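Local coordinates for nitronate monooxygenase family protein (Pseudomonas aeruginosa, PDB 4QIT) that uses flavin mononucleotide and molecular oxygen to carry out the oxidative denitrification of alkyl nitronates, propionate 3-nitronate being the best substrate, at residues A[98-101]-A[107-110]; A[166-171]-A[212-217]. The protein carries 1 engineered substitution. All coordinates share one frame; numbering follows the deposited sequence.

How the contacts relate
Contact 1 closes before contact 2 opens along the chain, and the two lie on opposite sides of its centre: their own centres are 44 Å apart and their nearest atoms about 29 Å. Contact 1 joins the end of helix 86-101 to the loop after it. In sequence this stretch falls between barrel strands 72-77 and 135-139, and it packs on helix 307-320, consistent with the helical second domain of class I nitronate monooxygenases. Contact 2 belongs to the TIM barrel itself, setting helix 165-173 against the loop that leads into strand 219-222. The pair thus samples an outlying helical part and the wall of the barrel that holds FMN.

Contact 1 (A[98-101]-A[107-110]); sequences PLFA and PPVR
Phe100 alone carries the contact for residues 98-101, with Pro107 lying over one face of its ring and Pro108 meeting the far end of that ring. The segment is the kinked end of helix 86-101: the N atoms of Pro98 and Leu99 make no bond to the preceding turn, and the proline nitrogen has no hydrogen to give. Leu99 rests on Leu315 of helix 307-320. At Phe100, CG stands anti to the carbonyl carbon (chi1 -78°), which carries the ring out from the helix toward the returning loop. Pro107 CA sits 3.6 Å from the ring centroid and just 2° off the ring normal, which makes this a face-on CH-pi contact. The centring is confirmed from opposite corners of the ring, since Phe100 CG is 3.8 Å from Pro107 CA while Phe100 CZ is 3.9 Å from it.

The motif is a chain reversal in which, after five intervening residues, an extended, polyproline II-like Pro-Pro pair doubles back along helix 86-101. Pro107 also touches Leu93 and Lys97 of that helix.

The pyrrolidine of Pro107 adds an apolar touch, its CG coming within 3.8 Å of Phe100 CD2. Farther out, Pro108 crosses the ring at about a right angle, placing CD 3.6 Å from Phe100 CZ in an oblique approach. Helix 307-320 supplies Ala314 to both Phe100 and Pro108, and Leu315 to Phe100, whose phenyl ring is buried.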
ATOM      1  N   PRO A  98      22.496   0.112  26.363  1.00 17.20           N
ATOM      2  CA  PRO A  98      23.470   1.070  25.822  1.00 17.41           C
ATOM      3  C   PRO A  98      22.842   2.361  25.292  1.00 17.33           C
ATOM      4  O   PRO A  98      23.481   3.413  25.356  1.00 17.00           O
ATOM      5  CB  PRO A  98      24.119   0.295  24.668  1.00 21.27           C
ATOM      6  CG  PRO A  98      23.932  -1.135  25.023  1.00 23.20           C
ATOM      7  CD  PRO A  98      22.588  -1.193  25.682  1.00 17.75           C
ATOM      8  N   LEU A  99      21.617   2.286  24.774  1.00 15.46           N
ATOM      9  CA  LEU A  99      20.918   3.484  24.308  1.00 13.91           C
ATOM     10  C   LEU A  99      20.608   4.441  25.464  1.00 14.31           C
ATOM     11  O   LEU A  99      20.795   5.663  25.351  1.00 15.39           O
ATOM     12  CB  LEU A  99      19.638   3.097  23.563  1.00 13.50           C
ATOM     13  CG  LEU A  99      19.868   2.206  22.343  1.00 15.24           C
ATOM     14  CD1 LEU A  99      18.541   1.724  21.762  1.00 17.57           C
ATOM     15  CD2 LEU A  99      20.701   2.941  21.295  1.00 17.90           C
ATOM     16  N   PHE A 100      20.139   3.892  26.578  1.00 13.55           N
ATOM     17  CA  PHE A 100      19.886   4.713  27.755  1.00 13.52           C
ATOM     18  C   PHE A 100      21.190   5.328  28.249  1.00 15.57           C
ATOM     19  O   PHE A 100      21.223   6.499  28.646  1.00 15.98           O
ATOM     20  CB  PHE A 100      19.248   3.878  28.870  1.00 15.02           C
ATOM     21  CG  PHE A 100      17.773   3.620  28.682  1.00 13.27           C
ATOM     22  CD1 PHE A 100      16.836   4.515  29.172  1.00 14.01           C
ATOM     23  CD2 PHE A 100      17.325   2.476  28.028  1.00 13.10           C
ATOM     24  CE1 PHE A 100      15.483   4.278  29.018  1.00 12.34           C
ATOM     25  CE2 PHE A 100      15.965   2.238  27.859  1.00 12.81           C
ATOM     26  CZ  PHE A 100      15.047   3.139  28.355  1.00 13.12           C
ATOM     27  N   ALA A 101      22.264   4.540  28.196  1.00 17.05           N
ATOM     28  CA  ALA A 101      23.565   4.969  28.713  1.00 17.33           C
ATOM     29  C   ALA A 101      24.156   6.140  27.926  1.00 19.06           C
ATOM     30  O   ALA A 101      24.899   6.953  28.485  1.00 19.24           O
ATOM     31  CB  ALA A 101      24.542   3.789  28.754  1.00 19.64           C
ATOM     32  N   PRO A 107      17.795   2.008  32.090  1.00 17.68           N
ATOM     33  CA  PRO A 107      16.444   1.612  31.681  1.00 15.92           C
ATOM     34  C   PRO A 107      15.526   1.584  32.895  1.00 16.25           C
ATOM     35  O   PRO A 107      16.009   1.439  34.028  1.00 16.17           O
ATOM     36  CB  PRO A 107      16.636   0.182  31.165  1.00 16.78           C
ATOM     37  CG  PRO A 107      18.080   0.079  30.817  1.00 21.18           C
ATOM     38  CD  PRO A 107      18.778   0.941  31.834  1.00 19.15           C
ATOM     39  N   PRO A 108      14.215   1.705  32.671  1.00 13.84           N
ATOM     40  CA  PRO A 108      13.268   1.591  33.788  1.00 13.87           C
ATOM     41  C   PRO A 108      13.427   0.225  34.470  1.00 15.12           C
ATOM     42  O   PRO A 108      13.886  -0.727  33.826  1.00 15.11           O
ATOM     43  CB  PRO A 108      11.899   1.722  33.111  1.00 18.78           C
ATOM     44  CG  PRO A 108      12.140   1.429  31.659  1.00 17.35           C
ATOM     45  CD  PRO A 108      13.544   1.873  31.371  1.00 13.70           C
ATOM     46  N   VAL A 109      13.093   0.131  35.754  1.00 14.50           N
ATOM     47  CA  VAL A 109      13.291  -1.137  36.476  1.00 15.58           C
ATOM     48  C   VAL A 109      12.229  -2.187  36.143  1.00 16.84           C
ATOM     49  O   VAL A 109      12.410  -3.379  36.419  1.00 16.78           O
ATOM     50  CB  VAL A 109      13.328  -0.933  38.003  1.00 15.42           C
ATOM     51  CG1 VAL A 109      14.530  -0.066  38.395  1.00 16.86           C
ATOM     52  CG2 VAL A 109      12.031  -0.324  38.489  1.00 18.18           C
ATOM     53  N   ARG A 110      11.115  -1.735  35.570  1.00 14.74           N
ATOM     54  CA  ARG A 110      10.021  -2.617  35.184  1.00 16.51           C
ATOM     55  C   ARG A 110       9.152  -1.902  34.162  1.00 16.23           C
ATOM     56  O   ARG A 110       9.194  -0.670  34.053  1.00 16.78           O
ATOM     57  CB  ARG A 110       9.181  -3.016  36.403  1.00 15.77           C
ATOM     58  CG  ARG A 110       8.466  -1.864  37.097  1.00 15.06           C
ATOM     59  CD  ARG A 110       7.990  -2.265  38.498  1.00 16.87           C
ATOM     60  NE  ARG A 110       7.226  -1.196  39.139  1.00 18.02           N
ATOM     61  CZ  ARG A 110       5.900  -1.105  39.129  1.00 19.51           C
ATOM     62  NH1 ARG A 110       5.165  -2.035  38.529  1.00 20.04           N
ATOM     63  NH2 ARG A 110       5.302  -0.091  39.739  1.00 21.93           N
TER

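Contact 2 (A[166-171]-A[212-217]); sequences EEAALV and AARGSL
Arg214 reaches across to Ala169 of helix 165-173, and the meeting is one of van der Waals touch at the edge of the guanidinium. Ala169 CA lies at that edge, near the guanidinium plane, 3.5 Å from Arg214 NH1, while NH2 is 3.6 Å from Ala169 CB. The arginine chain is extended from CG to NE, giving it the span to cover this helix turn; its unstaggered chi1 of -115° is probably the price of reaching both the helix and the salt bridge beyond it.

Charge pairing fixes the guanidinium from just beyond the segment: NH1 forms a salt bridge with Glu172 OE1, an oxygen that Ser216 OG also hydrogen-bonds, so one carboxylate oxygen ties two residues of the 212-217 loop to the helix. Glu166 stays apart, its OE2 being 6.8 Å from Arg214 NH2, and its OE1 instead bridges Arg271 of the second subunit.

In the TIM barrel, helix 165-173 leads to strand 178-182, and the loop after helix 204-212 feeds strand 219-222, which lies beside it in the parallel sheet. The loop turns through a type I beta turn, closed by Gly215 N to Ala212 O at 2.9 Å.

Apolar contact completes the interface nearer the strands. Val171 CG1, anti to its own N (chi1 169°), meets Leu217 CD1 at 3.8 Å, and Val171 also packs on Val160 of strand 157-162, with its side chain about 12 Å from the bound FMN.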
ATOM      1  N   GLU A 166     -11.917  -9.180   5.861  1.00 11.67           N
ATOM      2  CA  GLU A 166     -12.209 -10.080   6.976  1.00 12.24           C
ATOM      3  C   GLU A 166     -12.430  -9.291   8.272  1.00 14.90           C
ATOM      4  O   GLU A 166     -13.348  -9.577   9.042  1.00 15.72           O
ATOM      5  CB  GLU A 166     -11.103 -11.132   7.144  1.00 14.09           C
ATOM      6  CG  GLU A 166     -10.957 -12.125   5.972  1.00 17.84           C
ATOM      7  CD  GLU A 166     -10.450 -11.497   4.677  1.00 22.47           C
ATOM      8  OE1 GLU A 166      -9.746 -10.460   4.727  1.00 18.34           O
ATOM      9  OE2 GLU A 166     -10.755 -12.041   3.594  1.00 29.63           O
ATOM     10  N   GLU A 167     -11.600  -8.278   8.511  1.00 11.15           N
ATOM     11  CA  GLU A 167     -11.796  -7.437   9.682  1.00 12.97           C
ATOM     12  C   GLU A 167     -13.077  -6.616   9.556  1.00 12.65           C
ATOM     13  O   GLU A 167     -13.781  -6.404  10.543  1.00 12.24           O
ATOM     14  CB  GLU A 167     -10.561  -6.559   9.935  1.00 10.52           C
ATOM     15  CG  GLU A 167      -9.378  -7.379  10.463  1.00 12.40           C
ATOM     16  CD  GLU A 167      -8.068  -6.612  10.485  1.00 12.13           C
ATOM     17  OE1 GLU A 167      -8.041  -5.445  10.023  1.00 12.14           O
ATOM     18  OE2 GLU A 167      -7.055  -7.181  10.953  1.00 12.66           O
ATOM     19  N   ALA A 168     -13.389  -6.175   8.340  1.00 12.68           N
ATOM     20  CA  ALA A 168     -14.620  -5.427   8.102  1.00 11.86           C
ATOM     21  C   ALA A 168     -15.855  -6.281   8.410  1.00 14.38           C
ATOM     22  O   ALA A 168     -16.850  -5.764   8.915  1.00 15.20           O
ATOM     23  CB  ALA A 168     -14.665  -4.919   6.676  1.00 14.93           C
ATOM     24  N   ALA A 169     -15.780  -7.581   8.123  1.00 14.85           N
ATOM     25  CA  ALA A 169     -16.882  -8.492   8.443  1.00 17.75           C
ATOM     26  C   ALA A 169     -17.119  -8.564   9.950  1.00 16.50           C
ATOM     27  O   ALA A 169     -18.262  -8.662  10.410  1.00 17.84           O
ATOM     28  CB  ALA A 169     -16.612  -9.874   7.874  1.00 16.28           C
ATOM     29  N   LEU A 170     -16.036  -8.514  10.718  1.00 15.02           N
ATOM     30  CA  LEU A 170     -16.136  -8.531  12.174  1.00 15.17           C
ATOM     31  C   LEU A 170     -16.722  -7.217  12.691  1.00 16.24           C
ATOM     32  O   LEU A 170     -17.471  -7.203  13.672  1.00 17.25           O
ATOM     33  CB  LEU A 170     -14.767  -8.817  12.810  1.00 16.30           C
ATOM     34  CG  LEU A 170     -14.150 -10.177  12.469  1.00 15.16           C
ATOM     35  CD1 LEU A 170     -12.735 -10.330  13.032  1.00 18.07           C
ATOM     36  CD2 LEU A 170     -15.046 -11.297  12.982  1.00 19.56           C
ATOM     37  N   VAL A 171     -16.395  -6.111  12.027  1.00 15.33           N
ATOM     38  CA  VAL A 171     -16.974  -4.828  12.397  1.00 15.96           C
ATOM     39  C   VAL A 171     -18.478  -4.847  12.155  1.00 16.96           C
ATOM     40  O   VAL A 171     -19.256  -4.341  12.975  1.00 17.25           O
ATOM     41  CB  VAL A 171     -16.305  -3.679  11.620  1.00 14.25           C
ATOM     42  CG1 VAL A 171     -17.070  -2.362  11.801  1.00 14.18           C
ATOM     43  CG2 VAL A 171     -14.876  -3.533  12.085  1.00 14.86           C
ATOM     44  N   ALA A 212     -16.429  -0.962  -0.089  1.00 13.17           N
ATOM     45  CA  ALA A 212     -17.604  -0.287  -0.640  1.00 13.49           C
ATOM     46  C   ALA A 212     -18.396  -1.240  -1.532  1.00 18.43           C
ATOM     47  O   ALA A 212     -19.630  -1.228  -1.534  1.00 19.50           O
ATOM     48  CB  ALA A 212     -17.200   0.963  -1.418  1.00 12.45           C
ATOM     49  N   ALA A 213     -17.689  -2.076  -2.284  1.00 17.19           N
ATOM     50  CA  ALA A 213     -18.338  -3.060  -3.144  1.00 21.15           C
ATOM     51  C   ALA A 213     -19.178  -4.056  -2.339  1.00 28.63           C
ATOM     52  O   ALA A 213     -19.982  -4.794  -2.912  1.00 27.70           O
ATOM     53  CB  ALA A 213     -17.305  -3.789  -3.980  1.00 23.36           C
ATOM     54  N   ARG A 214     -18.993  -4.069  -1.018  1.00 26.30           N
ATOM     55  CA  ARG A 214     -19.755  -4.941  -0.125  1.00 29.55           C
ATOM     56  C   ARG A 214     -21.159  -4.403   0.179  1.00 31.62           C
ATOM     57  O   ARG A 214     -22.012  -5.135   0.688  1.00 36.66           O
ATOM     58  CB  ARG A 214     -18.985  -5.170   1.177  1.00 25.62           C
ATOM     59  CG  ARG A 214     -18.557  -6.608   1.371  1.00 36.88           C
ATOM     60  CD  ARG A 214     -17.522  -6.750   2.473  1.00 41.67           C
ATOM     61  NE  ARG A 214     -17.325  -8.153   2.834  1.00 38.40           N
ATOM     62  CZ  ARG A 214     -17.407  -8.618   4.074  1.00 37.90           C
ATOM     63  NH1 ARG A 214     -17.658  -7.788   5.074  1.00 37.62           N
ATOM     64  NH2 ARG A 214     -17.225  -9.911   4.316  1.00 41.86           N
ATOM     65  N   GLY A 215     -21.383  -3.126  -0.125  1.00 33.22           N
ATOM     66  CA  GLY A 215     -22.702  -2.516  -0.025  1.00 31.48           C
ATOM     67  C   GLY A 215     -23.373  -2.604   1.335  1.00 35.72           C
ATOM     68  O   GLY A 215     -24.603  -2.552   1.430  1.00 36.63           O
ATOM     69  N   SER A 216     -22.571  -2.747   2.384  1.00 30.76           N
ATOM     70  CA  SER A 216     -23.099  -2.852   3.740  1.00 30.77           C
ATOM     71  C   SER A 216     -22.895  -1.557   4.517  1.00 27.82           C
ATOM     72  O   SER A 216     -23.669  -0.607   4.368  1.00 30.58           O
ATOM     73  CB  SER A 216     -22.441  -4.016   4.476  1.00 29.97           C
ATOM     74  OG  SER A 216     -21.054  -4.059   4.199  1.00 30.47           O
ATOM     75  N   LEU A 217     -21.848  -1.521   5.337  1.00 24.15           N
ATOM     76  CA  LEU A 217     -21.561  -0.347   6.152  1.00 19.65           C
ATOM     77  C   LEU A 217     -20.991   0.800   5.335  1.00 15.86           C
ATOM     78  O   LEU A 217     -20.242   0.576   4.376  1.00 17.40           O
ATOM     79  CB  LEU A 217     -20.570  -0.683   7.269  1.00 19.61           C
ATOM     80  CG  LEU A 217     -21.075  -1.597   8.380  1.00 22.52           C
ATOM     81  CD1 LEU A 217     -20.058  -1.686   9.503  1.00 21.38           C
ATOM     82  CD2 LEU A 217     -22.399  -1.095   8.904  1.00 23.41           C
TER